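Local atomic coordinates of putative type VI secretion protein (Escherichia coli, PDB entry 6SKI), a protein that acts as a phospholipase effector of the type VI secretion system, probably attacking membrane lipids of target cells, and is loaded onto the TTR domain of the VgrG spike. Residues E51-A54 and S55-K59; E62-A65 and A66-G69; L146-S149 and I150-F154; M285-R289 and Y290-L294. All coordinates share one frame; numbering follows the deposited sequence.

In the fold
The four contacts are all local. Contacts 3 and 4 touch contact 1, and contact 2 follows it in the chain, with centres about 16 Å apart. Contact 3 is nearest to contact 1, with centres 9 Å apart: helix 144-154 packs on helix 53-58, and Met58 CG lies 3.6 Å from Ile150 CG2. The loop of contact 4 reaches both contacts 1 and 2. Asn291 ND2 probably hydrogen-bonds to Lys59 O, at 3.2 Å, and Cys63 SG lies 3.5 Å from Tyr290 CD2. Contacts 3 and 4 do not touch; their nearest atoms are about 11 Å apart. Contact 4 lies beside the probable catalytic triad of Ser197, Asp245 and His310, as expected for an alpha/beta-hydrolase: Glu287 touches it.

Contact 1. Residues E51-A54 and S55-K59; sequences ENTA and SRLMK
Helix 53-58 is capped at its N-terminus by Asn52, and a salt bridge from Glu51 to Lys59 spans it. Asn52 is the N-cap. Its CG sits between the backbone N and the carbonyl carbon (chi1 53°), which turns OD1 back over the first helical turn. OD1 accepts from Ser55 N at 3.0 Å, with the N-H pointing fairly straight at it (157°). The main-chain ladder then takes over, with Leu57 N on Thr53 O and Met58 N on Ala54 O, both at 2.9 Å. Glu51 extends its chain over Ser55, and OE2 lies 3.2 Å from Ser55 CB. OE1 takes Lys59 NZ at 2.9 Å on its syn side, 17° out of the carboxylate plane. The two side chains arrive from opposite directions. Arg56 folds back over the start of the helix. One face of its guanidinium rests on Thr53 CA, and NH1 makes a weak bond of 3.4 Å to Glu51 O. The Thr53 and Leu57 side chains lie side by side, with CG2 of Thr53 3.6 Å from CD1 of Leu57. Ser55 OG is hydrogen-bonded to Arg198 NH2, on the helix that follows the probable nucleophile. An Asn N-cap whose side chain accepts from the N3 amide is a classic helix start.

Contact 2. Residues E62-A65 and A66-G69; sequences ECSA and ARQG
Glu62 and Arg67 form a salt bridge across a short turn between helices 53-58 and 72-85. Glu62 OE1 meets Arg67 NH2 at 2.6 Å. The two flat groups are far from coplanar, with planes 79° apart, and the side chains meet at a slant. Glu62 OE2 lies over one face of the guanidinium, so the pair is not the two-pronged, in-plane kind. That oxygen has a second partner: Asn255 ND2 gives it a weak hydrogen bond. Arg67 gets its head back to Glu62 by bending at both chi2 and chi3. On the way its CG passes 3.1 Å from Ser64 OG.

Ser64 O is the acceptor inside the turn. It takes Arg67 N at 3.2 Å and Gln68 N at 3.4 Å. Both bonds are weak. The first is strongly bent, while the second is long but nearly straight (165°). Gln68 CG packs near the same oxygen, 3.4 Å from Ser64 O. The amide of Gln68 turns back toward Glu62, and its OE1 is satisfied weakly by Lys527 NZ. The main chain is also tied to the rest of the fold: Cys63 hydrogen-bonds with Phe524 and Ala65 with Phe522. Ser64 and Ala66 both pack on Val502 of strand 500-502. Ala65, Ala66 and Arg67 all have helical backbone angles. One carbonyl shared by the amides three and four residues on is consistent with a beta-turn overlapping an alpha-turn, a single helix-like turn within a loop.

Contact 3. Residues L146-S149 and I150-F154; sequences LGTS and ILDIF
Leu146 and Ile150 stand one turn apart and touch loosely, with Leu146 CG 4.4 Å from Ile150 CD1. The closer approach of Ile150 is to the main chain. Its CG1 lies beside its own backbone N (chi1 -64°) and comes 3.2 Å from Leu146 O. That oxygen also accepts from Ile150 N at 2.9 Å. Ile153 repeats the pattern one residue short of a further turn: its CG1 is 3.2 Å from Ser149 O, which takes Ile153 N at 3.0 Å. Between them, Gly147 O accepts from Leu151 N and Thr148 O from Asp152 N. These four bonds, each to the fourth residue before, belong to the alpha-helix 144-154, which is amphipathic. On its exposed side Thr148 CG2 and Asp152 OD1 lie 4.4 Å apart. The Asp152 carboxylate carbon CG is 3.3 Å from Thr148 O.

The inward side meets neighbours in the fold. Ile153 packs on Asn52, Ala54 and Ser55 at the start of helix 53-58, and Leu146 on Leu57. Leu146 and Ile150 also meet Ile511 of strand 509-511. Farther round the helix, Leu151 lies on Arg262, and Phe154 reaches Pro265.

Contact 4. Residues M285-R289 and Y290-L294; sequences MNEYR and YNFSL
Arg289 lays its guanidinium flat on the Phe292 ring, with centres 3.6 Å apart and planes 10° from parallel. This is a cation-pi stack in a loop of the alpha/beta-hydrolase catalytic domain, between strands 278-284 and 294-296. Phe292 CE1 lies under the centre of the guanidinium face. Over the ring, Arg289 CZ is shifted toward the rim, and Arg289 NE comes 3.3 Å from Phe292 CD1. The Arg289 and Phe292 side chains run alongside each other in the same direction. The edge of the guanidinium is taken by Glu287. As part of a salt bridge, Arg289 NE donates to the syn lone pair of Glu287 OE2 at 2.8 Å, almost straight (171°). A weak second bond of 3.5 Å runs from Arg289 N to the same OE2. These bonds and the stack fix the rotation of the arginine head. Its NH1 has a further partner in Asn526 OD1.

Glu287 OE1 is held mainly by Ser489 OG, and more weakly by His310 N. His310 is the histidine of the probable triad, and Phe292 meets its ring edge-to-face. The carboxylate also reaches the aromatic side chain itself: Glu287 OE2 lies 3.3 Å from Phe292 CB.

Contact 1. Residues E51-A54 and S55-K59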
loop_
_atom_site.group_PDB
_atom_site.type_symbol
_atom_site.label_atom_id
_atom_site.label_comp_id
_atom_site.label_asym_id
_atom_site.label_seq_id
_atom_site.Cartn_x
_atom_site.Cartn_y
_atom_site.Cartn_z
ATOM N N GLU A 51 -3.017 -5.299 11.561
ATOM C CA GLU A 51 -1.705 -5.733 11.107
ATOM C C GLU A 51 -1.390 -7.105 11.686
ATOM O O GLU A 51 -1.637 -7.366 12.867
ATOM C CB GLU A 51 -0.642 -4.722 11.530
ATOM C CG GLU A 51 0.586 -4.707 10.651
ATOM C CD GLU A 51 1.595 -3.667 11.086
ATOM O OE1 GLU A 51 1.410 -3.074 12.169
ATOM O OE2 GLU A 51 2.571 -3.437 10.345
ATOM N N ASN A 52 -0.844 -7.986 10.856
ATOM C CA ASN A 52 -0.557 -9.329 11.331
ATOM C C ASN A 52 0.656 -9.322 12.256
ATOM O O ASN A 52 1.398 -8.341 12.349
ATOM C CB ASN A 52 -0.342 -10.293 10.162
ATOM C CG ASN A 52 0.693 -9.805 9.171
ATOM O OD1 ASN A 52 1.594 -9.043 9.513
ATOM N ND2 ASN A 52 0.573 -10.255 7.932
ATOM N N THR A 53 0.841 -10.440 12.958
ATOM C CA THR A 53 1.916 -10.529 13.940
ATOM C C THR A 53 3.280 -10.346 13.288
ATOM O O THR A 53 4.177 -9.732 13.874
ATOM C CB THR A 53 1.842 -11.870 14.671
ATOM O OG1 THR A 53 0.642 -11.921 15.449
ATOM C CG2 THR A 53 3.030 -12.049 15.596
ATOM N N ALA A 54 3.451 -10.858 12.068
ATOM C CA ALA A 54 4.760 -10.829 11.428
ATOM C C ALA A 54 5.220 -9.403 11.145
ATOM O O ALA A 54 6.394 -9.077 11.341
ATOM C CB ALA A 54 4.729 -11.656 10.146
ATOM N N SER A 55 4.314 -8.539 10.685
ATOM C CA SER A 55 4.672 -7.146 10.426
ATOM C C SER A 55 5.024 -6.418 11.718
ATOM O O SER A 55 6.026 -5.691 11.797
ATOM C CB SER A 55 3.513 -6.446 9.720
ATOM O OG SER A 55 3.626 -6.537 8.315
ATOM N N ARG A 56 4.195 -6.600 12.745
ATOM C CA ARG A 56 4.446 -5.966 14.032
ATOM C C ARG A 56 5.779 -6.415 14.611
ATOM O O ARG A 56 6.486 -5.626 15.247
ATOM C CB ARG A 56 3.301 -6.288 14.988
ATOM C CG ARG A 56 1.973 -5.690 14.565
ATOM C CD ARG A 56 0.962 -5.740 15.691
ATOM N NE ARG A 56 1.297 -6.765 16.672
ATOM C CZ ARG A 56 0.677 -7.937 16.763
ATOM N NH1 ARG A 56 -0.308 -8.233 15.928
ATOM N NH2 ARG A 56 1.044 -8.815 17.686
ATOM N N LEU A 57 6.145 -7.680 14.395
ATOM C CA LEU A 57 7.433 -8.165 14.875
ATOM C C LEU A 57 8.580 -7.653 14.019
ATOM O O LEU A 57 9.673 -7.415 14.537
ATOM C CB LEU A 57 7.445 -9.690 14.916
ATOM C CG LEU A 57 6.489 -10.324 15.919
ATOM C CD1 LEU A 57 6.650 -11.825 15.922
ATOM C CD2 LEU A 57 6.722 -9.749 17.297
ATOM N N MET A 58 8.355 -7.484 12.714
ATOM C CA MET A 58 9.352 -6.832 11.875
ATOM C C MET A 58 9.662 -5.439 12.385
ATOM O O MET A 58 10.795 -4.966 12.262
ATOM C CB MET A 58 8.856 -6.755 10.432
ATOM C CG MET A 58 9.597 -7.636 9.457
ATOM S SD MET A 58 9.140 -7.278 7.757
ATOM C CE MET A 58 10.303 -5.983 7.351
ATOM N N LYS A 59 8.663 -4.772 12.960
ATOM C CA LYS A 59 8.895 -3.438 13.507
ATOM C C LYS A 59 9.862 -3.458 14.693
ATOM O O LYS A 59 10.416 -2.413 15.048
ATOM C CB LYS A 59 7.565 -2.792 13.891
ATOM C CG LYS A 59 7.004 -1.909 12.788
ATOM C CD LYS A 59 5.688 -1.269 13.170
ATOM C CE LYS A 59 4.574 -2.292 13.209
ATOM N NZ LYS A 59 3.343 -1.732 13.824
#

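Contact 2. Residues E62-A65 and A66-G69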
loop_
_atom_site.group_PDB
_atom_site.type_symbol
_atom_site.label_atom_id
_atom_site.label_comp_id
_atom_site.label_asym_id
_atom_site.label_seq_id
_atom_site.Cartn_x
_atom_site.Cartn_y
_atom_site.Cartn_z
ATOM N N GLU A 62 15.511 -2.585 15.019
ATOM C CA GLU A 62 16.049 -1.237 15.199
ATOM C C GLU A 62 15.172 -0.369 16.095
ATOM O O GLU A 62 15.530 0.776 16.387
ATOM C CB GLU A 62 16.269 -0.539 13.852
ATOM C CG GLU A 62 17.125 -1.319 12.876
ATOM C CD GLU A 62 18.591 -1.313 13.252
ATOM O OE1 GLU A 62 19.009 -0.410 14.005
ATOM O OE2 GLU A 62 19.327 -2.210 12.797
ATOM N N CYS A 63 14.034 -0.895 16.548
ATOM C CA CYS A 63 13.125 -0.126 17.389
ATOM C C CYS A 63 12.733 -0.852 18.668
ATOM O O CYS A 63 11.837 -0.383 19.377
ATOM C CB CYS A 63 11.861 0.255 16.612
ATOM S SG CYS A 63 12.015 1.755 15.635
ATOM N N SER A 64 13.375 -1.970 18.988
ATOM C CA SER A 64 13.075 -2.654 20.234
ATOM C C SER A 64 13.587 -1.841 21.416
ATOM O O SER A 64 14.449 -0.971 21.281
ATOM C CB SER A 64 13.690 -4.051 20.248
ATOM O OG SER A 64 15.046 -4.017 19.852
ATOM N N ALA A 65 13.025 -2.125 22.593
ATOM C CA ALA A 65 13.447 -1.419 23.796
ATOM C C ALA A 65 14.913 -1.672 24.112
ATOM O O ALA A 65 15.549 -0.858 24.785
ATOM C CB ALA A 65 12.575 -1.825 24.981
ATOM N N ALA A 66 15.463 -2.794 23.646
ATOM C CA ALA A 66 16.856 -3.113 23.930
ATOM C C ALA A 66 17.814 -2.316 23.052
ATOM O O ALA A 66 18.907 -1.954 23.500
ATOM C CB ALA A 66 17.099 -4.611 23.759
ATOM N N ARG A 67 17.437 -2.045 21.798
ATOM C CA ARG A 67 18.284 -1.212 20.948
ATOM C C ARG A 67 18.375 0.206 21.492
ATOM O O ARG A 67 19.394 0.882 21.318
ATOM C CB ARG A 67 17.762 -1.206 19.514
ATOM C CG ARG A 67 17.642 -2.581 18.898
ATOM C CD ARG A 67 18.945 -3.004 18.254
ATOM N NE ARG A 67 19.410 -2.036 17.269
ATOM C CZ ARG A 67 20.476 -2.216 16.498
ATOM N NH1 ARG A 67 21.189 -3.329 16.600
ATOM N NH2 ARG A 67 20.829 -1.283 15.625
ATOM N N GLN A 68 17.316 0.673 22.140
ATOM C CA GLN A 68 17.369 1.878 22.945
ATOM C C GLN A 68 17.889 1.522 24.333
ATOM O O GLN A 68 17.973 0.352 24.706
ATOM C CB GLN A 68 15.989 2.527 23.039
ATOM C CG GLN A 68 15.092 2.282 21.829
ATOM C CD GLN A 68 15.670 2.826 20.536
ATOM O OE1 GLN A 68 15.600 2.179 19.495
ATOM N NE2 GLN A 68 16.234 4.026 20.597
ATOM N N GLY A 69 18.256 2.541 25.098
ATOM C CA GLY A 69 18.768 2.264 26.424
ATOM C C GLY A 69 17.670 1.986 27.428
ATOM O O GLY A 69 17.608 2.624 28.482
#

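Contact 3. Residues L146-S149 and I150-F154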
loop_
_atom_site.group_PDB
_atom_site.type_symbol
_atom_site.label_atom_id
_atom_site.label_comp_id
_atom_site.label_asym_id
_atom_site.label_seq_id
_atom_site.Cartn_x
_atom_site.Cartn_y
_atom_site.Cartn_z
ATOM N N LEU A 146 6.736 -18.590 12.220
ATOM C CA LEU A 146 6.859 -17.164 12.503
ATOM C C LEU A 146 8.057 -16.545 11.797
ATOM O O LEU A 146 7.963 -15.435 11.265
ATOM C CB LEU A 146 6.944 -16.936 14.009
ATOM C CG LEU A 146 6.920 -15.473 14.441
ATOM C CD1 LEU A 146 5.640 -14.808 13.978
ATOM C CD2 LEU A 146 7.042 -15.396 15.940
ATOM N N GLY A 147 9.197 -17.236 11.786
ATOM C CA GLY A 147 10.321 -16.751 11.003
ATOM C C GLY A 147 10.009 -16.706 9.521
ATOM O O GLY A 147 10.348 -15.742 8.830
ATOM N N THR A 148 9.344 -17.746 9.016
ATOM C CA THR A 148 8.914 -17.747 7.624
ATOM C C THR A 148 7.900 -16.640 7.364
ATOM O O THR A 148 7.905 -16.026 6.295
ATOM C CB THR A 148 8.335 -19.114 7.258
ATOM O OG1 THR A 148 9.317 -20.126 7.501
ATOM C CG2 THR A 148 7.938 -19.156 5.793
ATOM N N SER A 149 7.033 -16.357 8.338
ATOM C CA SER A 149 6.067 -15.274 8.178
ATOM C C SER A 149 6.751 -13.915 8.115
ATOM O O SER A 149 6.380 -13.061 7.298
ATOM C CB SER A 149 5.062 -15.305 9.327
ATOM O OG SER A 149 3.972 -16.155 9.030
ATOM N N ILE A 150 7.766 -13.703 8.952
ATOM C CA ILE A 150 8.476 -12.434 8.944
ATOM C C ILE A 150 9.297 -12.298 7.671
ATOM O O ILE A 150 9.446 -11.193 7.139
ATOM C CB ILE A 150 9.349 -12.320 10.205
ATOM C CG1 ILE A 150 8.471 -12.307 11.454
ATOM C CG2 ILE A 150 10.203 -11.069 10.172
ATOM C CD1 ILE A 150 9.247 -12.195 12.737
ATOM N N LEU A 151 9.798 -13.412 7.136
ATOM C CA LEU A 151 10.489 -13.365 5.853
ATOM C C LEU A 151 9.523 -13.125 4.704
ATOM O O LEU A 151 9.897 -12.509 3.700
ATOM C CB LEU A 151 11.258 -14.664 5.623
ATOM C CG LEU A 151 12.741 -14.624 5.972
ATOM C CD1 LEU A 151 13.361 -15.992 5.784
ATOM C CD2 LEU A 151 13.450 -13.583 5.133
ATOM N N ASP A 152 8.289 -13.611 4.832
ATOM C CA ASP A 152 7.269 -13.350 3.828
ATOM C C ASP A 152 6.902 -11.876 3.798
ATOM O O ASP A 152 6.714 -11.296 2.724
ATOM C CB ASP A 152 6.036 -14.203 4.112
ATOM C CG ASP A 152 6.155 -15.604 3.555
ATOM O OD1 ASP A 152 5.226 -16.411 3.765
ATOM O OD2 ASP A 152 7.181 -15.904 2.911
ATOM N N ILE A 153 6.786 -11.257 4.973
ATOM C CA ILE A 153 6.532 -9.819 5.026
ATOM C C ILE A 153 7.737 -9.040 4.515
ATOM O O ILE A 153 7.588 -8.007 3.854
ATOM C CB ILE A 153 6.146 -9.391 6.451
ATOM C CG1 ILE A 153 4.962 -10.216 6.943
ATOM C CG2 ILE A 153 5.818 -7.914 6.490
ATOM C CD1 ILE A 153 3.663 -9.859 6.285
ATOM N N PHE A 154 8.946 -9.514 4.817
ATOM C CA PHE A 154 10.146 -8.827 4.353
ATOM C C PHE A 154 10.219 -8.810 2.833
ATOM O O PHE A 154 10.640 -7.815 2.232
ATOM C CB PHE A 154 11.384 -9.495 4.946
ATOM C CG PHE A 154 12.671 -8.832 4.567
ATOM C CD1 PHE A 154 13.625 -9.517 3.835
ATOM C CD2 PHE A 154 12.934 -7.528 4.946
ATOM C CE1 PHE A 154 14.811 -8.915 3.490
ATOM C CE2 PHE A 154 14.119 -6.921 4.600
ATOM C CZ PHE A 154 15.059 -7.615 3.870
#

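Contact 4. Residues M285-R289 and Y290-L294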
loop_
_atom_site.group_PDB
_atom_site.type_symbol
_atom_site.label_atom_id
_atom_site.label_comp_id
_atom_site.label_asym_id
_atom_site.label_seq_id
_atom_site.Cartn_x
_atom_site.Cartn_y
_atom_site.Cartn_z
ATOM N N MET A 285 4.022 15.364 4.896
ATOM C CA MET A 285 4.940 16.355 5.431
ATOM C C MET A 285 5.133 16.228 6.930
ATOM O O MET A 285 6.119 16.750 7.458
ATOM C CB MET A 285 4.449 17.769 5.110
ATOM C CG MET A 285 4.894 18.285 3.764
ATOM S SD MET A 285 4.489 20.015 3.469
ATOM C CE MET A 285 3.514 20.405 4.914
ATOM N N ASN A 286 4.232 15.538 7.622
ATOM C CA ASN A 286 4.287 15.397 9.068
ATOM C C ASN A 286 4.320 13.931 9.457
ATOM O O ASN A 286 3.706 13.512 10.440
ATOM C CB ASN A 286 3.116 16.110 9.735
ATOM C CG ASN A 286 2.996 17.548 9.300
ATOM O OD1 ASN A 286 3.930 18.329 9.448
ATOM N ND2 ASN A 286 1.841 17.911 8.769
ATOM N N GLU A 287 5.046 13.131 8.688
ATOM C CA GLU A 287 5.346 11.754 9.046
ATOM C C GLU A 287 6.798 11.707 9.489
ATOM O O GLU A 287 7.691 12.115 8.739
ATOM C CB GLU A 287 5.099 10.806 7.876
ATOM C CG GLU A 287 5.554 9.382 8.128
ATOM C CD GLU A 287 4.824 8.728 9.280
ATOM O OE1 GLU A 287 3.678 9.122 9.569
ATOM O OE2 GLU A 287 5.396 7.813 9.903
ATOM N N TYR A 288 7.031 11.218 10.704
ATOM C CA TYR A 288 8.333 11.339 11.335
ATOM C C TYR A 288 8.834 10.038 11.936
ATOM O O TYR A 288 9.900 10.038 12.554
ATOM C CB TYR A 288 8.279 12.408 12.432
ATOM C CG TYR A 288 7.856 13.761 11.922
ATOM C CD1 TYR A 288 8.555 14.388 10.910
ATOM C CD2 TYR A 288 6.736 14.393 12.432
ATOM C CE1 TYR A 288 8.166 15.615 10.436
ATOM C CE2 TYR A 288 6.339 15.620 11.962
ATOM C CZ TYR A 288 7.058 16.226 10.963
ATOM O OH TYR A 288 6.672 17.453 10.486
ATOM N N ARG A 289 8.104 8.941 11.781
ATOM C CA ARG A 289 8.462 7.690 12.422
ATOM C C ARG A 289 9.752 7.129 11.834
ATOM O O ARG A 289 10.121 7.399 10.689
ATOM C CB ARG A 289 7.329 6.681 12.269
ATOM C CG ARG A 289 6.251 6.821 13.312
ATOM C CD ARG A 289 5.169 5.798 13.102
ATOM N NE ARG A 289 4.402 6.084 11.898
ATOM C CZ ARG A 289 3.258 5.492 11.589
ATOM N NH1 ARG A 289 2.747 4.581 12.400
ATOM N NH2 ARG A 289 2.624 5.813 10.472
ATOM N N TYR A 290 10.443 6.332 12.646
ATOM C CA TYR A 290 11.681 5.713 12.196
ATOM C C TYR A 290 11.403 4.551 11.254
ATOM O O TYR A 290 12.103 4.378 10.252
ATOM C CB TYR A 290 12.498 5.249 13.405
ATOM C CG TYR A 290 13.726 4.443 13.056
ATOM C CD1 TYR A 290 14.956 5.056 12.892
ATOM C CD2 TYR A 290 13.657 3.067 12.899
ATOM C CE1 TYR A 290 16.078 4.327 12.573
ATOM C CE2 TYR A 290 14.769 2.332 12.577
ATOM C CZ TYR A 290 15.978 2.965 12.417
ATOM O OH TYR A 290 17.097 2.233 12.098
ATOM N N ASN A 291 10.381 3.757 11.554
ATOM C CA ASN A 291 10.026 2.608 10.736
ATOM C C ASN A 291 9.282 2.996 9.469
ATOM O O ASN A 291 8.976 2.119 8.657
ATOM C CB ASN A 291 9.173 1.633 11.546
ATOM C CG ASN A 291 10.004 0.716 12.407
ATOM O OD1 ASN A 291 11.153 0.425 12.094
ATOM N ND2 ASN A 291 9.429 0.263 13.511
ATOM N N PHE A 292 8.991 4.280 9.278
ATOM C CA PHE A 292 8.282 4.765 8.097
ATOM C C PHE A 292 9.163 5.828 7.462
ATOM O O PHE A 292 9.008 7.022 7.714
ATOM C CB PHE A 292 6.911 5.307 8.459
ATOM C CG PHE A 292 5.958 4.260 8.945
ATOM C CD1 PHE A 292 6.078 3.733 10.217
ATOM C CD2 PHE A 292 4.941 3.806 8.133
ATOM C CE1 PHE A 292 5.205 2.772 10.665
ATOM C CE2 PHE A 292 4.064 2.846 8.578
ATOM C CZ PHE A 292 4.195 2.330 9.845
ATOM N N SER A 293 10.086 5.381 6.624
ATOM C CA SER A 293 10.972 6.267 5.891
ATOM C C SER A 293 10.513 6.343 4.444
ATOM O O SER A 293 10.078 5.345 3.865
ATOM C CB SER A 293 12.420 5.783 5.976
ATOM O OG SER A 293 12.562 4.492 5.418
ATOM N N LEU A 294 10.611 7.531 3.866
ATOM C CA LEU A 294 10.066 7.795 2.546
ATOM C C LEU A 294 11.032 7.347 1.464
ATOM O O LEU A 294 12.247 7.470 1.613
ATOM C CB LEU A 294 9.772 9.285 2.388
ATOM C CG LEU A 294 9.176 9.729 1.058
ATOM C CD1 LEU A 294 7.800 9.138 0.859
ATOM C CD2 LEU A 294 9.139 11.237 0.984
#